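Local coordinates for protein acyl-coenzyme A oxidase 3 (Yarrowia lipolytica, PDB 5YS9) that oxidises saturated acyl-CoA thioesters to trans-2-enoyl-CoA with FAD and molecular oxygen, releasing hydrogen peroxide in peroxisomal fatty acid beta-oxidation, at residues 107-112 with 313-318; 307-312 with 449-454. All coordinates share one frame; numbering follows the deposited sequence.

Contact 1 of 2, residues 107-112 with 313-318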
# COMPACT_ATOMS: atom_id res chain seq x y z
N ARG A 107 22.53 0.49 15.74
CA ARG A 107 22.29 -0.94 15.80
C ARG A 107 20.81 -1.29 15.76
O ARG A 107 20.42 -2.20 15.06
CB ARG A 107 22.91 -1.55 17.04
CG ARG A 107 22.96 -3.06 17.00
CD ARG A 107 23.21 -3.66 18.37
NE ARG A 107 24.56 -3.42 18.84
CZ ARG A 107 25.63 -4.04 18.37
NH1 ARG A 107 25.50 -4.94 17.43
NH2 ARG A 107 26.81 -3.75 18.85
N SER A 108 19.98 -0.57 16.50
CA SER A 108 18.56 -0.81 16.45
C SER A 108 17.91 -0.39 15.10
O SER A 108 16.92 -0.96 14.71
CB SER A 108 17.86 -0.26 17.70
OG SER A 108 17.54 1.09 17.55
N GLN A 109 18.51 0.52 14.35
CA GLN A 109 17.95 0.94 13.05
C GLN A 109 18.36 -0.03 11.92
O GLN A 109 17.59 -0.37 11.02
CB GLN A 109 18.47 2.33 12.67
CG GLN A 109 17.89 3.55 13.36
CD GLN A 109 18.54 4.85 12.82
OE1 GLN A 109 19.78 5.03 12.91
NE2 GLN A 109 17.73 5.73 12.26
N LEU A 110 19.62 -0.41 11.94
CA LEU A 110 20.11 -1.46 11.07
C LEU A 110 19.29 -2.77 11.20
O LEU A 110 18.99 -3.41 10.21
CB LEU A 110 21.60 -1.73 11.32
CG LEU A 110 22.54 -0.56 10.98
CD1 LEU A 110 23.88 -0.80 11.65
CD2 LEU A 110 22.70 -0.40 9.47
N HIS A 111 18.96 -3.14 12.43
CA HIS A 111 18.24 -4.35 12.72
C HIS A 111 16.80 -4.25 12.23
O HIS A 111 16.20 -5.28 11.94
CB HIS A 111 18.23 -4.60 14.24
CG HIS A 111 17.68 -5.94 14.64
ND1 HIS A 111 16.92 -6.12 15.78
CD2 HIS A 111 17.78 -7.15 14.06
CE1 HIS A 111 16.61 -7.40 15.89
NE2 HIS A 111 17.11 -8.04 14.85
N GLY A 112 16.29 -3.01 12.20
CA GLY A 112 14.97 -2.68 11.68
C GLY A 112 14.82 -2.84 10.18
O GLY A 112 13.72 -2.84 9.67
N SER A 313 13.45 5.60 7.02
CA SER A 313 12.84 5.54 5.70
C SER A 313 13.91 5.17 4.67
O SER A 313 13.67 4.39 3.69
CB SER A 313 12.10 6.83 5.34
OG SER A 313 11.00 7.07 6.22
N PHE A 314 15.10 5.72 4.89
CA PHE A 314 16.23 5.36 4.06
C PHE A 314 16.62 3.90 4.23
O PHE A 314 16.70 3.14 3.24
CB PHE A 314 17.44 6.25 4.37
CG PHE A 314 18.73 5.67 3.86
CD1 PHE A 314 19.00 5.68 2.52
CD2 PHE A 314 19.62 5.05 4.74
CE1 PHE A 314 20.17 5.14 2.02
CE2 PHE A 314 20.80 4.49 4.25
CZ PHE A 314 21.08 4.54 2.89
N PHE A 315 16.89 3.54 5.47
CA PHE A 315 17.32 2.22 5.82
C PHE A 315 16.43 1.09 5.30
O PHE A 315 16.96 0.06 4.91
CB PHE A 315 17.47 2.11 7.34
CG PHE A 315 18.74 2.73 7.86
CD1 PHE A 315 19.99 2.28 7.40
CD2 PHE A 315 18.71 3.75 8.80
CE1 PHE A 315 21.16 2.83 7.90
CE2 PHE A 315 19.88 4.33 9.30
CZ PHE A 315 21.10 3.86 8.85
N VAL A 316 15.11 1.27 5.30
CA VAL A 316 14.19 0.28 4.73
C VAL A 316 14.15 0.38 3.21
O VAL A 316 14.21 -0.63 2.54
CB VAL A 316 12.77 0.35 5.34
CG1 VAL A 316 11.79 -0.65 4.69
CG2 VAL A 316 12.86 0.04 6.80
N SER A 317 13.99 1.58 2.67
CA SER A 317 13.82 1.74 1.24
C SER A 317 14.94 1.13 0.39
O SER A 317 14.65 0.53 -0.64
CB SER A 317 13.67 3.22 0.87
OG SER A 317 12.43 3.71 1.32
N GLN A 318 16.19 1.32 0.82
CA GLN A 318 17.36 0.84 0.10
C GLN A 318 17.34 -0.68 -0.17
O GLN A 318 17.90 -1.19 -1.17
CB GLN A 318 18.64 1.21 0.87
CG GLN A 318 18.72 0.62 2.27
CD GLN A 318 20.04 0.85 2.99
OE1 GLN A 318 20.99 1.34 2.44
NE2 GLN A 318 20.08 0.45 4.23
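The Phe315 ring and the Gln109 amide meet steeply, their planes 69° apart, with Gln109 OE1 approaching Phe315 CE2 obliquely at 3.7 Å. Leu110 also comes in obliquely, its CD2 methyl 3.9 Å from Phe315 CE1, while one face of the ring carries Phe314 CD2, 3.8 Å above the plane and offset toward the rim. CG anti to the carbonyl carbon (chi1 -76°) and an extended chain carry the Gln109 amide to Phe315 CE2, the two side chains crossing at about a right angle. Gln109 CB lies 4.1 Å from Phe315 CD2. This is helix-to-helix packing in the acyl-CoA oxidase fold: helix 101-111 of the N-terminal helical domain lies against helix 300-330 of the C-alpha1 domain, and no hydrogen bond spans the two segments. Leu110 also leans on Leu58 and Leu62 of helix 49-63. The amide finds its polar partner just before residues 313-318 on helix 300-330, where Gln109 NE2 donates a hydrogen bond to Asp312 OD1. Replacing Gln109 by an alanine would probably leave Asp312 OD1 without this donor and open a gap beside the CE2 side of the Phe315 ring. One residue on from Phe315, Val316 CG2 comes within 4.2 Å of Gly112 O.

Contact 2 of 2, residues 307-312 with 449-454. With FAD (flavin-adenine dinucleotide), chain C.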
# COMPACT_ATOMS: atom_id res chain seq x y z
N VAL A 307 14.33 12.81 13.06
CA VAL A 307 15.50 12.57 12.20
C VAL A 307 15.72 11.06 12.08
O VAL A 307 16.07 10.57 10.99
CB VAL A 307 16.78 13.26 12.73
CG1 VAL A 307 18.01 12.85 11.92
CG2 VAL A 307 16.64 14.78 12.73
N THR A 308 15.55 10.34 13.21
CA THR A 308 15.62 8.88 13.26
C THR A 308 14.64 8.21 12.27
O THR A 308 15.02 7.26 11.58
CB THR A 308 15.40 8.34 14.70
OG1 THR A 308 16.55 8.66 15.48
CG2 THR A 308 15.25 6.80 14.74
N MET A 309 13.44 8.73 12.17
CA MET A 309 12.42 8.17 11.29
C MET A 309 12.65 8.46 9.81
O MET A 309 12.26 7.67 8.89
CB MET A 309 11.06 8.68 11.71
CG MET A 309 10.77 8.38 13.16
SD MET A 309 9.02 8.45 13.47
CE MET A 309 8.56 6.88 12.80
N ILE A 310 13.28 9.60 9.59
CA ILE A 310 13.65 10.02 8.25
C ILE A 310 14.74 9.08 7.77
O ILE A 310 14.64 8.61 6.66
CB ILE A 310 14.11 11.48 8.19
CG1 ILE A 310 12.95 12.40 8.54
CG2 ILE A 310 14.59 11.84 6.79
CD1 ILE A 310 13.42 13.71 9.13
N ALA A 311 15.75 8.86 8.61
CA ALA A 311 16.77 7.83 8.39
C ALA A 311 16.21 6.39 8.24
O ALA A 311 16.61 5.69 7.34
CB ALA A 311 17.83 7.89 9.48
N ASP A 312 15.29 5.96 9.11
CA ASP A 312 14.61 4.66 8.96
C ASP A 312 14.01 4.51 7.57
O ASP A 312 14.00 3.42 7.02
CB ASP A 312 13.45 4.46 9.99
CG ASP A 312 13.93 4.25 11.43
OD1 ASP A 312 15.13 3.98 11.61
OD2 ASP A 312 13.12 4.36 12.40
N VAL A 449 4.08 0.37 7.71
CA VAL A 449 3.01 1.32 7.50
C VAL A 449 2.59 2.09 8.76
O VAL A 449 2.12 3.21 8.68
CB VAL A 449 1.89 0.64 6.71
CG1 VAL A 449 0.58 0.56 7.45
CG2 VAL A 449 1.76 1.23 5.33
N VAL A 450 2.76 1.48 9.92
CA VAL A 450 2.41 2.12 11.17
C VAL A 450 3.22 3.40 11.42
O VAL A 450 2.77 4.28 12.12
CB VAL A 450 2.49 1.14 12.36
CG1 VAL A 450 3.87 0.54 12.48
CG2 VAL A 450 2.07 1.81 13.64
N GLN A 451 4.38 3.51 10.80
CA GLN A 451 5.27 4.66 10.93
C GLN A 451 4.56 5.94 10.51
O GLN A 451 4.88 7.02 10.96
CB GLN A 451 6.50 4.49 10.05
CG GLN A 451 7.44 3.38 10.46
CD GLN A 451 8.63 3.89 11.21
OE1 GLN A 451 8.60 4.03 12.42
NE2 GLN A 451 9.69 4.17 10.51
N CYS A 452 3.65 5.82 9.57
CA CYS A 452 2.77 6.90 9.19
C CYS A 452 1.75 7.31 10.24
O CYS A 452 1.26 8.42 10.21
CB CYS A 452 2.10 6.60 7.86
SG CYS A 452 3.26 6.17 6.57
N THR A 453 1.35 6.39 11.10
CA THR A 453 0.31 6.69 12.08
C THR A 453 0.85 7.13 13.45
O THR A 453 0.41 8.11 13.98
CB THR A 453 -0.68 5.51 12.20
OG1 THR A 453 -1.49 5.47 11.02
CG2 THR A 453 -1.59 5.65 13.37
N TRP A 454 1.79 6.36 13.98
CA TRP A 454 2.42 6.66 15.26
C TRP A 454 3.52 7.72 15.17
O TRP A 454 3.99 8.03 14.10
CB TRP A 454 2.91 5.39 15.94
CG TRP A 454 4.13 4.75 15.37
CD1 TRP A 454 5.04 5.32 14.58
CD2 TRP A 454 4.56 3.41 15.59
NE1 TRP A 454 6.03 4.43 14.28
CE2 TRP A 454 5.76 3.24 14.89
CE3 TRP A 454 4.05 2.33 16.31
CZ2 TRP A 454 6.45 2.05 14.88
CZ3 TRP A 454 4.75 1.15 16.30
CH2 TRP A 454 5.93 1.01 15.59
PA FAD C . -6.47 10.00 15.78
O1A FAD C . -7.82 9.95 16.38
O2A FAD C . -5.48 11.00 16.25
O5B FAD C . -6.70 10.27 14.24
C5B FAD C . -7.47 9.37 13.47
C4B FAD C . -7.64 9.88 12.05
O4B FAD C . -8.29 11.15 12.07
C3B FAD C . -6.30 10.09 11.40
O3B FAD C . -6.36 9.70 10.04
C2B FAD C . -6.09 11.57 11.42
O2B FAD C . -5.44 11.97 10.22
C1B FAD C . -7.48 12.15 11.49
N9A FAD C . -7.41 13.38 12.30
C8A FAD C . -7.18 13.47 13.62
N7A FAD C . -7.15 14.75 14.01
C5A FAD C . -7.35 15.51 12.93
C6A FAD C . -7.44 16.95 12.64
N6A FAD C . -7.31 17.86 13.61
N1A FAD C . -7.67 17.31 11.37
C2A FAD C . -7.80 16.41 10.39
N3A FAD C . -7.73 15.10 10.58
C4A FAD C . -7.52 14.60 11.80
N1 FAD C . 0.89 4.72 21.73
C2 FAD C . 1.56 4.72 22.89
O2 FAD C . 1.39 5.64 23.68
N3 FAD C . 2.43 3.77 23.23
C4 FAD C . 2.68 2.75 22.44
O4 FAD C . 3.47 1.89 22.79
C4X FAD C . 1.98 2.66 21.16
N5 FAD C . 2.19 1.65 20.33
C5X FAD C . 1.53 1.59 19.17
C6 FAD C . 1.77 0.52 18.35
C7 FAD C . 1.12 0.41 17.15
C7M FAD C . 1.42 -0.77 16.27
C8 FAD C . 0.15 1.46 16.75
C8M FAD C . -0.57 1.37 15.44
C9 FAD C . -0.09 2.54 17.57
C9A FAD C . 0.57 2.65 18.77
N10 FAD C . 0.34 3.73 19.62
C10 FAD C . 1.04 3.74 20.84
C1' FAD C . -0.62 4.79 19.30
C2' FAD C . -0.20 5.79 18.24
O2' FAD C . 0.79 6.64 18.81
C3' FAD C . -1.43 6.59 17.83
O3' FAD C . -2.29 5.69 17.16
C4' FAD C . -1.24 7.79 16.90
O4' FAD C . -0.24 8.70 17.37
C5' FAD C . -2.50 8.61 16.82
O5' FAD C . -3.52 7.85 16.21
P FAD C . -4.99 7.79 16.80
O1P FAD C . -5.38 6.36 16.80
O2P FAD C . -5.04 8.59 18.04
O3P FAD C . -5.84 8.53 15.69
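The FAD pocket takes in the loop between helices 441-448 and 458-477, and Met309 of helix 300-330 meets that loop at Trp454. The Met309 CE methyl sits at the edge of the indole, near its plane, 3.8 Å from Trp454 NE1; a bend at chi3 (78°) turns this methyl toward the pyrrole edge. Met309 and Gln451 approach from opposite directions, but the very short spacing between Met309 CE and Gln451 OE1 is doubtful. The bond from Trp454 NE1 to Gln451 OE1, 3.2 Å long at the indole edge, is therefore less securely placed. Such a layout, a core helix backing a tryptophan that borders the flavin, sets Met309 in the second shell of the cofactor site, behind Trp454 of the first: Trp454 CE3 lies 3.6 Å from FAD C6, which is in the plane of the indole. Val450 CG2 packs over one indole face and reaches FAD C8M at 3.2 Å, and Thr453 O is 3.4 Å from FAD C4'. Gly432 and Tyr435 of the second subunit pack on Thr453 and Val450. Asp312 CB approaches Gln451 NE2 at 3.8 Å, whereas Asp312 OD2 forms a salt bridge with Arg119. Lys412 NZ bonds to the carbonyl oxygens of both Gln451 and Trp454.

Contacts 1 and 2 have centres about 11 Å apart and share helix 300-330, using consecutive turns of it: residues 307-312 serve contact 2 and residues 313-318 contact 1. Along the chain the segments alternate, in the order 107-112, 307-312, 313-318, 449-454. The two contacts also touch directly, Gln109 NE2 packing 3.5 Å from Ala311 CB. One long helix of the C-alpha1 domain thus meets the N-terminal helical domain through helix 101-111 and, through its preceding turns, a loop that borders FAD. Because both contacts use helix 300-330, the cofactor loop and helix 101-111 pack against one common element of the protein core; both contacts are buried.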